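Local structure of DNA mismatch repair protein MLH3 (Saccharomyces cerevisiae S288C, 6RMN) at residues Y17-Q22 and L204-C209; A50-I55 and I210-K215. The protein works in DNA mismatch repair as the MLH3 subunit of the MutLbeta heterodimer, correcting insertion-deletion loops, and is seen here as its zinc-binding C-terminal domain. All blocks are in the same frame, centred on the assembly; numbering follows the deposited sequence.

Contact 1 of 2, residues Y17-Q22 and L204-C209; sequences YEVINQ and LTRQEC
Strand 18-23, outermost within this chain in the antiparallel sheet 18-23, 27-31, 43-47, 232-234, meets the start of helix 206-216 through V19, N21 and Q22 on the strand and L204, R206 and C209 on the helix side. A classic beta bulge, with I20 and N21 both facing L29, breaks the regular pairing with strand 27-31. T205 N-caps the helix and forms a capping box with E208.

Q22 reaches across with an extended chain, CG anti to the backbone N (chi1 -167°), and crosses the L204 side chain at about a right angle. Its OE1 accepts from L204 N at 3.1 Å, the donor standing above the carbonyl plane, 47° out of it. The other branch, NE2, donates to D202 O and Q48 OE1 and passes 3.7 Å from L204 CD1.

N21 OD1 accepts the backbone N-H of Q22 (Q22 N to N21 OD1, 2.9 Å) and a water that also donates to L204 O, a bridge from the bulge to the loop that leads into helix 206-216. R206 CB and CG lie against the N21 carboxamide, whose plane is 84° from the guanidinium. Beyond them the R206 chain bends at chi3. R206 NH1 comes within 2.8 Å of V19 O, at an angle too poor for a hydrogen bond, while I20 O lies at the guanidinium edge, in plane, and 3.2 Å from R206 CD. Alongside the polar contacts, V19 CG1 packs on C209 CB at 3.9 Å.

With both ends of the Q22 amide engaged, its flip is fixed. The attraction between R206 and the strand carbonyls is probably electrostatic, perhaps aided by E18, whose OE2 lies 4.9 Å from R206 NH1 but forms its salt bridge with R31.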
loop_
_atom_site.group_PDB
_atom_site.type_symbol
_atom_site.label_atom_id
_atom_site.label_comp_id
_atom_site.label_asym_id
_atom_site.label_seq_id
_atom_site.Cartn_x
_atom_site.Cartn_y
_atom_site.Cartn_z
ATOM N N TYR B 17 5.205 -8.642 -0.704
ATOM C CA TYR B 17 4.564 -7.384 -0.318
ATOM C C TYR B 17 4.285 -6.392 -1.439
ATOM O O TYR B 17 5.232 -5.834 -2.017
ATOM C CB TYR B 17 5.369 -6.672 0.792
ATOM C CG TYR B 17 5.067 -7.166 2.192
ATOM C CD1 TYR B 17 5.656 -8.324 2.685
ATOM C CD2 TYR B 17 4.214 -6.459 3.033
ATOM C CE1 TYR B 17 5.371 -8.792 3.963
ATOM C CE2 TYR B 17 3.934 -6.907 4.320
ATOM C CZ TYR B 17 4.507 -8.082 4.778
ATOM O OH TYR B 17 4.220 -8.561 6.036
ATOM N N GLU B 18 2.969 -6.091 -1.651
ATOM C CA GLU B 18 2.424 -5.103 -2.593
ATOM C C GLU B 18 2.219 -3.728 -1.904
ATOM O O GLU B 18 1.753 -3.668 -0.765
ATOM C CB GLU B 18 1.085 -5.606 -3.183
ATOM C CG GLU B 18 0.618 -4.819 -4.400
ATOM C CD GLU B 18 -0.567 -5.373 -5.167
ATOM O OE1 GLU B 18 -0.433 -6.453 -5.786
ATOM O OE2 GLU B 18 -1.626 -4.702 -5.178
ATOM N N VAL B 19 2.537 -2.631 -2.614
ATOM C CA VAL B 19 2.388 -1.252 -2.115
ATOM C C VAL B 19 0.928 -0.785 -2.149
ATOM O O VAL B 19 0.272 -0.875 -3.187
ATOM C CB VAL B 19 3.291 -0.227 -2.886
ATOM C CG1 VAL B 19 3.055 1.208 -2.408
ATOM C CG2 VAL B 19 4.771 -0.577 -2.778
ATOM N N ILE B 20 0.474 -0.173 -1.050
ATOM C CA ILE B 20 -0.830 0.461 -0.970
ATOM C C ILE B 20 -0.583 1.922 -1.410
ATOM O O ILE B 20 -0.865 2.245 -2.564
ATOM C CB ILE B 20 -1.514 0.264 0.419
ATOM C CG1 ILE B 20 -1.686 -1.262 0.702
ATOM C CG2 ILE B 20 -2.873 1.016 0.484
ATOM C CD1 ILE B 20 -2.256 -1.633 1.998
ATOM N N ASN B 21 0.038 2.767 -0.557
ATOM C CA ASN B 21 0.385 4.150 -0.932
ATOM C C ASN B 21 1.223 4.863 0.144
ATOM O O ASN B 21 1.544 4.262 1.176
ATOM C CB ASN B 21 -0.878 4.986 -1.275
ATOM C CG ASN B 21 -0.709 5.954 -2.429
ATOM O OD1 ASN B 21 0.395 6.420 -2.758
ATOM N ND2 ASN B 21 -1.816 6.296 -3.060
ATOM N N GLN B 22 1.561 6.153 -0.099
ATOM C CA GLN B 22 2.278 6.995 0.856
ATOM C C GLN B 22 1.289 7.411 1.951
ATOM O O GLN B 22 0.114 7.673 1.671
ATOM C CB GLN B 22 2.896 8.223 0.164
ATOM C CG GLN B 22 3.913 8.980 1.027
ATOM C CD GLN B 22 4.380 10.291 0.434
ATOM O OE1 GLN B 22 3.676 10.978 -0.317
ATOM N NE2 GLN B 22 5.590 10.680 0.781
ATOM N N LEU B 204 5.549 11.645 -2.716
ATOM C CA LEU B 204 5.903 10.476 -3.519
ATOM C C LEU B 204 4.646 9.986 -4.152
ATOM O O LEU B 204 3.630 9.907 -3.467
ATOM C CB LEU B 204 6.564 9.331 -2.690
ATOM C CG LEU B 204 7.937 9.605 -2.034
ATOM C CD1 LEU B 204 8.199 8.646 -0.905
ATOM C CD2 LEU B 204 9.062 9.545 -3.041
ATOM N N THR B 205 4.687 9.689 -5.463
ATOM C CA THR B 205 3.549 9.116 -6.193
ATOM C C THR B 205 3.527 7.611 -5.879
ATOM O O THR B 205 4.546 7.090 -5.435
ATOM C CB THR B 205 3.695 9.356 -7.701
ATOM O OG1 THR B 205 4.847 8.669 -8.173
ATOM C CG2 THR B 205 3.777 10.829 -8.065
ATOM N N ARG B 206 2.393 6.905 -6.093
ATOM C CA ARG B 206 2.341 5.452 -5.834
ATOM C C ARG B 206 3.433 4.725 -6.656
ATOM O O ARG B 206 4.075 3.823 -6.139
ATOM C CB ARG B 206 0.933 4.866 -6.128
ATOM C CG ARG B 206 0.671 3.549 -5.389
ATOM C CD ARG B 206 -0.703 2.980 -5.663
ATOM N NE ARG B 206 -0.680 2.083 -6.816
ATOM C CZ ARG B 206 -0.692 0.755 -6.742
ATOM N NH1 ARG B 206 -0.759 0.149 -5.564
ATOM N NH2 ARG B 206 -0.650 0.023 -7.848
ATOM N N GLN B 207 3.659 5.160 -7.909
ATOM C CA GLN B 207 4.670 4.619 -8.811
ATOM C C GLN B 207 6.095 4.768 -8.234
ATOM O O GLN B 207 6.872 3.805 -8.284
ATOM C CB GLN B 207 4.538 5.250 -10.212
ATOM C CG GLN B 207 5.268 4.502 -11.348
ATOM C CD GLN B 207 5.012 3.005 -11.383
ATOM O OE1 GLN B 207 5.927 2.190 -11.172
ATOM N NE2 GLN B 207 3.764 2.609 -11.636
ATOM N N GLU B 208 6.422 5.935 -7.641
ATOM C CA GLU B 208 7.736 6.145 -7.010
ATOM C C GLU B 208 7.898 5.227 -5.793
ATOM O O GLU B 208 8.983 4.691 -5.590
ATOM C CB GLU B 208 7.972 7.622 -6.637
ATOM C CG GLU B 208 8.039 8.570 -7.824
ATOM C CD GLU B 208 8.067 10.056 -7.493
ATOM O OE1 GLU B 208 7.402 10.479 -6.518
ATOM O OE2 GLU B 208 8.750 10.804 -8.229
ATOM N N CYS B 209 6.822 5.031 -5.007
ATOM C CA CYS B 209 6.740 4.118 -3.843
ATOM C C CYS B 209 6.932 2.653 -4.278
ATOM O O CYS B 209 7.588 1.889 -3.580
ATOM C CB CYS B 209 5.417 4.296 -3.100
ATOM S SG CYS B 209 5.198 5.934 -2.357
HETATM O O HOH W 1 1.101 8.964 -3.374
#

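Contact 2 of 2, residues A50-I55 and I210-K215; sequences ACDERI and IILISK. With ZN (zinc ion), chain C; ZN (zinc ion), chain D.
C51 and I55, one helical turn apart, supply much of the apolar packing of helix 48-69 on L212, I213 and K215. The sulfur of C51, anti to its backbone N (chi1 177°), touches two partners, with C51 SG 4.0 Å from I213 CD1 and 4.1 Å from L212 CB. I55 extends its CG1 branch, whose terminal CD1 touches L212 CD2 at 4.0 Å. The same methyl lies against the base of the lysine, I55 CD1 to K215 CB being 3.8 Å; the two side chains cross at about a right angle, and the K215 chain then runs on extended, away from helix 48-69.

Side chains also press on backbone. I55 CD1 approaches L212 O to 3.3 Å, a tight fit, and the C51 sulfur faces the same carbonyl oxygen from farther off.

The two short helical segments pass at 9.7 Å between axes with a crossing angle of 51°. The DQHA(X)2E(X)4E sequence that marks the endonuclease domain of MutL homologues begins at D47, at the end of strand 43-47, and runs into helix 48-69; C51 and I55 lie on the face turned from the zinc ligand E53.

Among polar groups, D52 lays OD1 beside L212 CD2, while its OD2 accepts from V198 N. Metal coordination belongs to E53, whose carboxylate bridges two zinc ions: OE1 binds one at 2.0 Å, together with H49, C194 and a residue of the partner protein chain, and OE2 binds the other, with C225 and H227 among its other ligands.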
loop_
_atom_site.group_PDB
_atom_site.type_symbol
_atom_site.label_atom_id
_atom_site.label_comp_id
_atom_site.label_asym_id
_atom_site.label_seq_id
_atom_site.Cartn_x
_atom_site.Cartn_y
_atom_site.Cartn_z
ATOM N N ALA B 50 14.648 6.104 5.391
ATOM C CA ALA B 50 15.441 4.912 5.714
ATOM C C ALA B 50 15.527 3.961 4.523
ATOM O O ALA B 50 16.595 3.428 4.241
ATOM C CB ALA B 50 14.839 4.192 6.916
ATOM N N CYS B 51 14.402 3.782 3.817
ATOM C CA CYS B 51 14.260 2.967 2.614
ATOM C C CYS B 51 15.218 3.454 1.517
ATOM O O CYS B 51 16.007 2.670 1.001
ATOM C CB CYS B 51 12.808 3.003 2.135
ATOM S SG CYS B 51 12.516 2.087 0.605
ATOM N N ASP B 52 15.142 4.749 1.174
ATOM C CA ASP B 52 15.959 5.394 0.155
ATOM C C ASP B 52 17.450 5.396 0.533
ATOM O O ASP B 52 18.293 5.035 -0.299
ATOM C CB ASP B 52 15.445 6.824 -0.120
ATOM C CG ASP B 52 15.897 7.402 -1.452
ATOM O OD1 ASP B 52 16.245 6.600 -2.373
ATOM O OD2 ASP B 52 15.888 8.642 -1.591
ATOM N N GLU B 53 17.759 5.758 1.799
ATOM C CA GLU B 53 19.113 5.775 2.367
ATOM C C GLU B 53 19.765 4.385 2.289
ATOM O O GLU B 53 20.940 4.299 1.936
ATOM C CB GLU B 53 19.068 6.276 3.815
ATOM C CG GLU B 53 20.406 6.407 4.514
ATOM C CD GLU B 53 20.215 6.882 5.935
ATOM O OE1 GLU B 53 19.861 8.068 6.124
ATOM O OE2 GLU B 53 20.358 6.052 6.859
ATOM N N ARG B 54 18.992 3.315 2.577
ATOM C CA ARG B 54 19.440 1.931 2.503
ATOM C C ARG B 54 19.850 1.522 1.078
ATOM O O ARG B 54 20.923 0.927 0.889
ATOM C CB ARG B 54 18.358 0.973 3.026
ATOM C CG ARG B 54 18.814 -0.484 3.035
ATOM C CD ARG B 54 19.742 -0.678 4.200
ATOM N NE ARG B 54 21.045 -1.165 3.802
ATOM C CZ ARG B 54 22.022 -1.442 4.654
ATOM N NH1 ARG B 54 21.850 -1.255 5.959
ATOM N NH2 ARG B 54 23.180 -1.900 4.212
ATOM N N ILE B 55 18.968 1.802 0.098
ATOM C CA ILE B 55 19.194 1.506 -1.321
ATOM C C ILE B 55 20.466 2.228 -1.774
ATOM O O ILE B 55 21.286 1.645 -2.485
ATOM C CB ILE B 55 17.960 1.924 -2.207
ATOM C CG1 ILE B 55 16.681 1.138 -1.817
ATOM C CG2 ILE B 55 18.262 1.771 -3.714
ATOM C CD1 ILE B 55 15.370 1.846 -2.152
ATOM N N ILE B 210 6.354 2.271 -5.431
ATOM C CA ILE B 210 6.483 0.928 -5.985
ATOM C C ILE B 210 7.955 0.637 -6.288
ATOM O O ILE B 210 8.461 -0.395 -5.852
ATOM C CB ILE B 210 5.508 0.682 -7.184
ATOM C CG1 ILE B 210 4.056 0.576 -6.665
ATOM C CG2 ILE B 210 5.896 -0.584 -7.996
ATOM C CD1 ILE B 210 2.904 0.732 -7.731
ATOM N N ILE B 211 8.637 1.566 -6.998
ATOM C CA ILE B 211 10.064 1.487 -7.354
ATOM C C ILE B 211 10.941 1.400 -6.089
ATOM O O ILE B 211 11.839 0.548 -6.025
ATOM C CB ILE B 211 10.478 2.677 -8.271
ATOM C CG1 ILE B 211 9.865 2.537 -9.670
ATOM C CG2 ILE B 211 12.001 2.824 -8.339
ATOM C CD1 ILE B 211 9.581 3.828 -10.373
ATOM N N LEU B 212 10.679 2.284 -5.098
ATOM C CA LEU B 212 11.410 2.311 -3.833
ATOM C C LEU B 212 11.363 0.972 -3.090
ATOM O O LEU B 212 12.411 0.488 -2.686
ATOM C CB LEU B 212 10.931 3.460 -2.922
ATOM C CG LEU B 212 11.508 4.843 -3.207
ATOM C CD1 LEU B 212 10.747 5.904 -2.455
ATOM C CD2 LEU B 212 12.979 4.927 -2.830
ATOM N N ILE B 213 10.169 0.367 -2.933
ATOM C CA ILE B 213 10.023 -0.922 -2.238
ATOM C C ILE B 213 10.617 -2.077 -3.072
ATOM O O ILE B 213 11.236 -2.971 -2.496
ATOM C CB ILE B 213 8.561 -1.179 -1.759
ATOM C CG1 ILE B 213 8.042 -0.024 -0.861
ATOM C CG2 ILE B 213 8.395 -2.552 -1.046
ATOM C CD1 ILE B 213 8.882 0.336 0.459
ATOM N N SER B 214 10.484 -2.029 -4.406
ATOM C CA SER B 214 11.047 -3.027 -5.327
ATOM C C SER B 214 12.571 -3.104 -5.159
ATOM O O SER B 214 13.129 -4.205 -5.044
ATOM C CB SER B 214 10.701 -2.675 -6.770
ATOM O OG SER B 214 11.284 -3.577 -7.695
ATOM N N LYS B 215 13.232 -1.930 -5.135
ATOM C CA LYS B 215 14.671 -1.800 -4.957
ATOM C C LYS B 215 15.069 -2.232 -3.536
ATOM O O LYS B 215 16.056 -2.942 -3.397
ATOM C CB LYS B 215 15.130 -0.360 -5.228
ATOM C CG LYS B 215 15.113 0.049 -6.699
ATOM C CD LYS B 215 15.448 1.529 -6.858
ATOM C CE LYS B 215 15.646 1.928 -8.295
ATOM N NZ LYS B 215 15.566 3.405 -8.467
HETATM ZN ZN ZN C . 19.337 9.579 7.277
HETATM ZN ZN ZN D . 19.969 6.375 9.133
#

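Contacts 1 and 2 share helix 206-216 and lie about 11 Å apart, centre to centre. Along the chain their segments alternate: 17-22, then 50-55, then 204-209 running directly into 210-215. The first turn of the helix thus meets the strand outermost in this chain's sheet, and the following turns meet the metal-bearing helix 48-69. The two contacts touch directly, V19 CG2 lying 3.8 Å from I213 CG1, and L204 packing on L212. C209, L212 and I213 also rest on I28 of strand 27-31. The helix therefore links the sheet, beside the partner protein chain, with the helix that holds the zinc-binding E53 in the C-terminal domain.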